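PDB 6NGG: CD160 antigen from Homo sapiens, which acts as an immune-cell receptor for MHC class I molecules and for TNFRSF14, delivering stimulatory or inhibitory signals that regulate activation and differentiation. Local coordinates for residues Met1-Ser6 with Cys87-Ser91; Arg14-Thr20 with Ser68-Ile74. The protein carries 1 engineered substitution. All coordinates share one frame. Numbering follows the deposited sequence.

Interaction 1 of 2, residues Met1-Ser6 with Cys87-Ser91; sequences MINITS and CCARS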
loop_
_atom_site.group_PDB
_atom_site.type_symbol
_atom_site.label_atom_id
_atom_site.label_comp_id
_atom_site.label_asym_id
_atom_site.label_seq_id
_atom_site.Cartn_x
_atom_site.Cartn_y
_atom_site.Cartn_z
ATOM N N MET A 1 -0.902 -11.930 9.596
ATOM C CA MET A 1 -1.482 -10.662 9.171
ATOM C C MET A 1 -2.646 -10.367 10.062
ATOM O O MET A 1 -3.582 -11.142 10.067
ATOM C CB MET A 1 -2.082 -10.735 7.742
ATOM C CG MET A 1 -1.180 -11.107 6.604
ATOM S SD MET A 1 -1.914 -10.470 5.041
ATOM C CE MET A 1 -3.271 -11.512 4.654
ATOM N N ILE A 2 -2.644 -9.227 10.746
ATOM C CA ILE A 2 -3.792 -8.813 11.531
ATOM C C ILE A 2 -4.563 -7.761 10.822
ATOM O O ILE A 2 -5.761 -7.861 10.709
ATOM C CB ILE A 2 -3.411 -8.144 12.900
ATOM C CG1 ILE A 2 -2.247 -8.842 13.586
ATOM C CG2 ILE A 2 -4.648 -8.091 13.824
ATOM C CD1 ILE A 2 -2.405 -10.335 13.774
ATOM N N ASN A 3 -3.877 -6.674 10.411
ATOM C CA ASN A 3 -4.552 -5.492 9.873
ATOM C C ASN A 3 -3.564 -4.687 8.983
ATOM O O ASN A 3 -2.395 -4.852 9.105
ATOM C CB ASN A 3 -5.057 -4.577 10.996
ATOM C CG ASN A 3 -3.934 -3.956 11.791
ATOM O OD1 ASN A 3 -3.170 -4.665 12.448
ATOM N ND2 ASN A 3 -3.833 -2.648 11.775
ATOM N N ILE A 4 -4.086 -3.840 8.135
ATOM C CA ILE A 4 -3.292 -2.997 7.203
ATOM C C ILE A 4 -3.565 -1.559 7.503
ATOM O O ILE A 4 -4.713 -1.218 7.602
ATOM C CB ILE A 4 -3.694 -3.213 5.732
ATOM C CG1 ILE A 4 -3.751 -4.666 5.382
ATOM C CG2 ILE A 4 -2.675 -2.529 4.826
ATOM C CD1 ILE A 4 -3.949 -4.892 3.883
ATOM N N THR A 5 -2.534 -0.725 7.696
ATOM C CA THR A 5 -2.706 0.672 7.919
ATOM C C THR A 5 -2.183 1.434 6.714
ATOM O O THR A 5 -1.300 0.936 5.974
ATOM C CB THR A 5 -1.999 1.148 9.191
ATOM O OG1 THR A 5 -0.608 0.859 9.133
ATOM C CG2 THR A 5 -2.600 0.473 10.370
ATOM N N SER A 6 -2.716 2.615 6.525
ATOM C CA SER A 6 -2.403 3.449 5.355
ATOM C C SER A 6 -1.873 4.798 5.776
ATOM O O SER A 6 -2.314 5.366 6.766
ATOM C CB SER A 6 -3.625 3.674 4.551
ATOM O OG SER A 6 -4.023 2.431 4.084
ATOM N N CYS A 87 -5.042 0.065 -0.032
ATOM C CA CYS A 87 -3.996 -0.925 0.309
ATOM C C CYS A 87 -4.679 -2.273 0.587
ATOM O O CYS A 87 -5.638 -2.340 1.386
ATOM C CB CYS A 87 -3.278 -0.517 1.602
ATOM S SG CYS A 87 -2.290 1.022 1.507
ATOM N N CYS A 88 -4.120 -3.357 0.027
ATOM C CA CYS A 88 -4.598 -4.695 0.288
ATOM C C CYS A 88 -3.457 -5.686 0.500
ATOM O O CYS A 88 -2.303 -5.436 0.143
ATOM C CB CYS A 88 -5.493 -5.113 -0.902
ATOM S SG CYS A 88 -7.028 -4.113 -0.933
ATOM N N ALA A 89 -3.769 -6.820 1.095
ATOM C CA ALA A 89 -2.784 -7.908 1.137
ATOM C C ALA A 89 -3.465 -9.251 1.111
ATOM O O ALA A 89 -4.615 -9.386 1.582
ATOM C CB ALA A 89 -1.839 -7.751 2.323
ATOM N N ARG A 90 -2.747 -10.245 0.611
ATOM C CA ARG A 90 -3.271 -11.547 0.397
ATOM C C ARG A 90 -2.283 -12.624 0.746
ATOM O O ARG A 90 -1.146 -12.595 0.271
ATOM C CB ARG A 90 -3.720 -11.709 -1.072
ATOM C CG ARG A 90 -4.421 -13.050 -1.228
ATOM C CD ARG A 90 -4.839 -13.388 -2.634
ATOM N NE ARG A 90 -3.635 -13.471 -3.454
ATOM C CZ ARG A 90 -3.577 -13.142 -4.741
ATOM N NH1 ARG A 90 -4.686 -12.734 -5.390
ATOM N NH2 ARG A 90 -2.404 -13.231 -5.376
ATOM N N SER A 91 -2.682 -13.587 1.566
ATOM C CA SER A 91 -1.804 -14.734 1.801
ATOM C C SER A 91 -2.079 -15.860 0.794
ATOM O O SER A 91 -3.229 -16.304 0.650
ATOM C CB SER A 91 -2.003 -15.245 3.210
ATOM O OG SER A 91 -3.229 -15.934 3.212
HETATM O O HOH W 1 -5.876 1.529 2.268
#
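Residues Met1-Ser6 and Cys87-Ser91 face each other across the interior of the immunoglobulin domain. Ile4-Ser6 lies on an edge strand of one sheet. Cys87-Ser91 ends a strand of the other sheet. The two run nearly antiparallel, at 154°, but their axes come no closer than 7.6 Å. Side chains therefore fill the gap, and the backbones do not pair.

Met1 comes first. Its side chain reaches across so that Met1 SD lies 3.8 Å from Ala89 CB and Met1 CE lies 3.8 Å from Ser91 N. The same side chain also touches Phe31 and Leu98. Ile4 is buried and its CB points toward the partner strand. Its two branches divide the work: Ile4 CG2 sits 3.8 Å from Cys87 CB, while Ile4 CD1 reaches 3.4 Å from Ala89 N and 3.9 Å from Ala89 CB. Thr5 turns the other way and hydrogen-bonds Trp22 through OG1. Ser6 closes the contact, with Ser6 OG 3.4 Å from Cys87 SG. A water bridges the strands here, its O 2.7 Å from Ser6 OG and 2.9 Å from Cys87 N, and it accepts the hydrogen from that amide.

Cys87 is disulfide-bonded to Cys19. The contact is thus mainly apolar, with one polar, hydrated end at Ser6. Apolar side chains of Met1 and Ile4 fill the space between the sheets, and the Cys19-Cys87 disulfide ties the sheets covalently beside them.

Interaction 2 of 2, residues Arg14-Thr20 with Ser68-Ile74; sequences RLNLICT and SQLMFTI
Arg14-Thr20 and Ser68-Ile74 are adjacent antiparallel strands of one sheet. Both have extended backbones throughout. Their axes approach to 4.6 Å at 158°. Leu15 pairs with Ile74, Leu17 with Phe72 and Cys19 with Leu70 as hydrogen-bonded pairs, with CA-CA distances of 5.1-5.2 Å. Asn16-Thr73 and Ile18-Met71 alternate with these as non-hydrogen-bonded pairs, and Thr20-Gln69 follows beyond Cys19-Leu70; in these three the CA atoms are 4.5 Å apart.

Ile74 has the largest area buried by the contact. Ile74 N donates to Leu15 O at 2.9 Å, and Leu15 N to Ile74 O at 3.0 Å. The Ile74 side chain (chi1 m, chi2 t) places Ile74 CD1 4.2 Å from Leu17 CD1 and 4.3 Å from Leu15 CD2. Leu17 comes next. Leu17 N donates to Phe72 O and Phe72 N to Leu17 O, both at 2.8 Å. In its m, t rotamer, Leu17 places CD1 at the edge of the Phe72 ring, 4.3 Å from Phe72 CD2. Cys19 and Leu70 repeat the pairing: Cys19 N to Leu70 O is 2.9 Å, and Leu70 N to Cys19 O is 2.8 Å.

Met71 lies on the other face with Ile18 and Asn16. Its chi angles are t, t, m. Met71 CE packs 3.7 Å from Ile18 CD1, and Met71 SD lies 3.9 Å from Asn16 CB. Further along this face, Thr73 OG1 donates to Asn16 OD1 at 2.9 Å. Arg14 NE also donates to Asn16 OD1, at 3.0 Å.

Leu15, Leu17, Cys19, Leu70, Phe72 and Ile74 face the domain interior. The arrangement is the B-E strand pair of an immunoglobulin beta sandwich.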
loop_
_atom_site.group_PDB
_atom_site.type_symbol
_atom_site.label_atom_id
_atom_site.label_comp_id
_atom_site.label_asym_id
_atom_site.label_seq_id
_atom_site.Cartn_x
_atom_site.Cartn_y
_atom_site.Cartn_z
ATOM N N ARG A 14 7.178 15.284 -4.741
ATOM C CA ARG A 14 7.031 13.836 -4.628
ATOM C C ARG A 14 6.024 13.485 -3.488
ATOM O O ARG A 14 6.098 14.064 -2.390
ATOM C CB ARG A 14 8.453 13.279 -4.379
ATOM C CG ARG A 14 8.523 11.928 -3.760
ATOM C CD ARG A 14 9.976 11.515 -3.638
ATOM N NE ARG A 14 9.983 10.285 -2.862
ATOM C CZ ARG A 14 10.932 9.352 -2.864
ATOM N NH1 ARG A 14 12.056 9.478 -3.626
ATOM N NH2 ARG A 14 10.736 8.293 -2.079
ATOM N N LEU A 15 5.162 12.502 -3.749
ATOM C CA LEU A 15 4.184 11.975 -2.788
ATOM C C LEU A 15 4.398 10.480 -2.644
ATOM O O LEU A 15 4.470 9.732 -3.659
ATOM C CB LEU A 15 2.800 12.170 -3.330
ATOM C CG LEU A 15 1.634 11.663 -2.441
ATOM C CD1 LEU A 15 1.625 12.245 -1.079
ATOM C CD2 LEU A 15 0.342 11.960 -3.180
ATOM N N ASN A 16 4.547 10.031 -1.415
ATOM C CA ASN A 16 4.697 8.604 -1.177
ATOM C C ASN A 16 3.439 8.008 -0.530
ATOM O O ASN A 16 3.002 8.525 0.518
ATOM C CB ASN A 16 5.896 8.402 -0.245
ATOM C CG ASN A 16 7.137 9.098 -0.724
ATOM O OD1 ASN A 16 7.620 8.826 -1.801
ATOM N ND2 ASN A 16 7.649 10.050 0.096
ATOM N N LEU A 17 2.884 6.947 -1.079
ATOM C CA LEU A 17 1.682 6.312 -0.528
ATOM C C LEU A 17 2.163 5.034 0.124
ATOM O O LEU A 17 2.867 4.229 -0.514
ATOM C CB LEU A 17 0.654 6.029 -1.608
ATOM C CG LEU A 17 0.106 7.249 -2.364
ATOM C CD1 LEU A 17 -0.961 6.855 -3.399
ATOM C CD2 LEU A 17 -0.378 8.352 -1.450
ATOM N N ILE A 18 1.836 4.853 1.393
ATOM C CA ILE A 18 2.421 3.802 2.240
ATOM C C ILE A 18 1.355 2.845 2.817
ATOM O O ILE A 18 0.415 3.240 3.492
ATOM C CB ILE A 18 3.282 4.417 3.339
ATOM C CG1 ILE A 18 4.293 5.459 2.733
ATOM C CG2 ILE A 18 3.972 3.359 4.171
ATOM C CD1 ILE A 18 4.858 6.464 3.702
ATOM N N CYS A 19 1.542 1.567 2.562
ATOM C CA CYS A 19 0.714 0.502 3.110
ATOM C C CYS A 19 1.557 -0.358 4.098
ATOM O O CYS A 19 2.668 -0.721 3.748
ATOM C CB CYS A 19 0.298 -0.392 2.008
ATOM S SG CYS A 19 -0.624 0.324 0.628
ATOM N N THR A 20 0.999 -0.667 5.278
ATOM C CA THR A 20 1.711 -1.366 6.345
ATOM C C THR A 20 0.837 -2.458 6.875
ATOM O O THR A 20 -0.307 -2.208 7.325
ATOM C CB THR A 20 2.118 -0.433 7.471
ATOM O OG1 THR A 20 2.735 0.664 6.905
ATOM C CG2 THR A 20 3.088 -1.096 8.414
ATOM N N SER A 68 5.305 -5.011 7.925
ATOM C CA SER A 68 5.889 -5.030 6.593
ATOM C C SER A 68 5.326 -3.870 5.812
ATOM O O SER A 68 4.082 -3.701 5.814
ATOM C CB SER A 68 5.465 -6.331 5.908
ATOM O OG SER A 68 6.085 -7.494 6.471
ATOM N N GLN A 69 6.177 -3.189 5.028
ATOM C CA GLN A 69 5.758 -1.974 4.381
ATOM C C GLN A 69 5.873 -2.023 2.879
ATOM O O GLN A 69 6.862 -2.558 2.360
ATOM C CB GLN A 69 6.553 -0.810 4.913
ATOM C CG GLN A 69 6.051 0.534 4.451
ATOM C CD GLN A 69 7.051 1.615 4.793
ATOM O OE1 GLN A 69 7.085 2.105 5.937
ATOM N NE2 GLN A 69 7.864 2.016 3.800
ATOM N N LEU A 70 4.872 -1.448 2.214
ATOM C CA LEU A 70 4.916 -1.167 0.747
ATOM C C LEU A 70 4.809 0.330 0.509
ATOM O O LEU A 70 3.931 0.993 1.062
ATOM C CB LEU A 70 3.821 -1.855 0.024
ATOM C CG LEU A 70 3.447 -1.404 -1.401
ATOM C CD1 LEU A 70 4.611 -1.689 -2.284
ATOM C CD2 LEU A 70 2.289 -2.171 -1.921
ATOM N N MET A 71 5.707 0.877 -0.308
ATOM C CA MET A 71 5.674 2.349 -0.591
ATOM C C MET A 71 5.602 2.531 -2.102
ATOM O O MET A 71 6.396 1.884 -2.853
ATOM C CB MET A 71 6.842 3.095 0.053
ATOM C CG MET A 71 6.942 4.576 -0.348
ATOM S SD MET A 71 8.380 5.477 0.281
ATOM C CE MET A 71 7.953 5.296 1.950
ATOM N N PHE A 72 4.544 3.216 -2.546
ATOM C CA PHE A 72 4.379 3.583 -3.931
ATOM C C PHE A 72 4.724 5.068 -4.048
ATOM O O PHE A 72 4.133 5.898 -3.352
ATOM C CB PHE A 72 2.967 3.310 -4.364
ATOM C CG PHE A 72 2.663 3.763 -5.748
ATOM C CD1 PHE A 72 3.265 3.140 -6.829
ATOM C CD2 PHE A 72 1.723 4.774 -5.977
ATOM C CE1 PHE A 72 2.962 3.503 -8.131
ATOM C CE2 PHE A 72 1.441 5.151 -7.290
ATOM C CZ PHE A 72 2.096 4.550 -8.355
ATOM N N THR A 73 5.663 5.410 -4.923
ATOM C CA THR A 73 6.108 6.795 -5.041
ATOM C C THR A 73 5.620 7.418 -6.350
ATOM O O THR A 73 5.713 6.793 -7.397
ATOM C CB THR A 73 7.631 6.937 -4.872
ATOM O OG1 THR A 73 8.014 6.501 -3.546
ATOM C CG2 THR A 73 8.051 8.452 -5.003
ATOM N N ILE A 74 5.003 8.592 -6.236
ATOM C CA ILE A 74 4.600 9.432 -7.342
ATOM C C ILE A 74 5.630 10.602 -7.389
ATOM O O ILE A 74 5.700 11.398 -6.502
ATOM C CB ILE A 74 3.178 9.931 -7.153
ATOM C CG1 ILE A 74 2.181 8.778 -7.119
ATOM C CG2 ILE A 74 2.780 10.903 -8.237
ATOM C CD1 ILE A 74 0.887 9.124 -6.426
#

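How the interactions relate
The two interactions build the immunoglobulin sandwich in different directions. Interaction 2 pairs neighbouring strands within one sheet. Interaction 1 packs an edge strand of that sheet against the opposite sheet. Their centres lie about 13 Å apart. The Cys19-Cys87 disulfide joins them directly, with 2.0 Å between Cys19 SG and Cys87 SG. It is the canonical bond between strands B and F. A second link lies within the sheet: Thr5 N is 2.7 Å from Thr20 O, a probable hydrogen bond. Ile4 CG2 also packs 3.5 Å from Thr20 O. Along the chain, 14-20 and 68-74 are nested between 1-6 and 87-91.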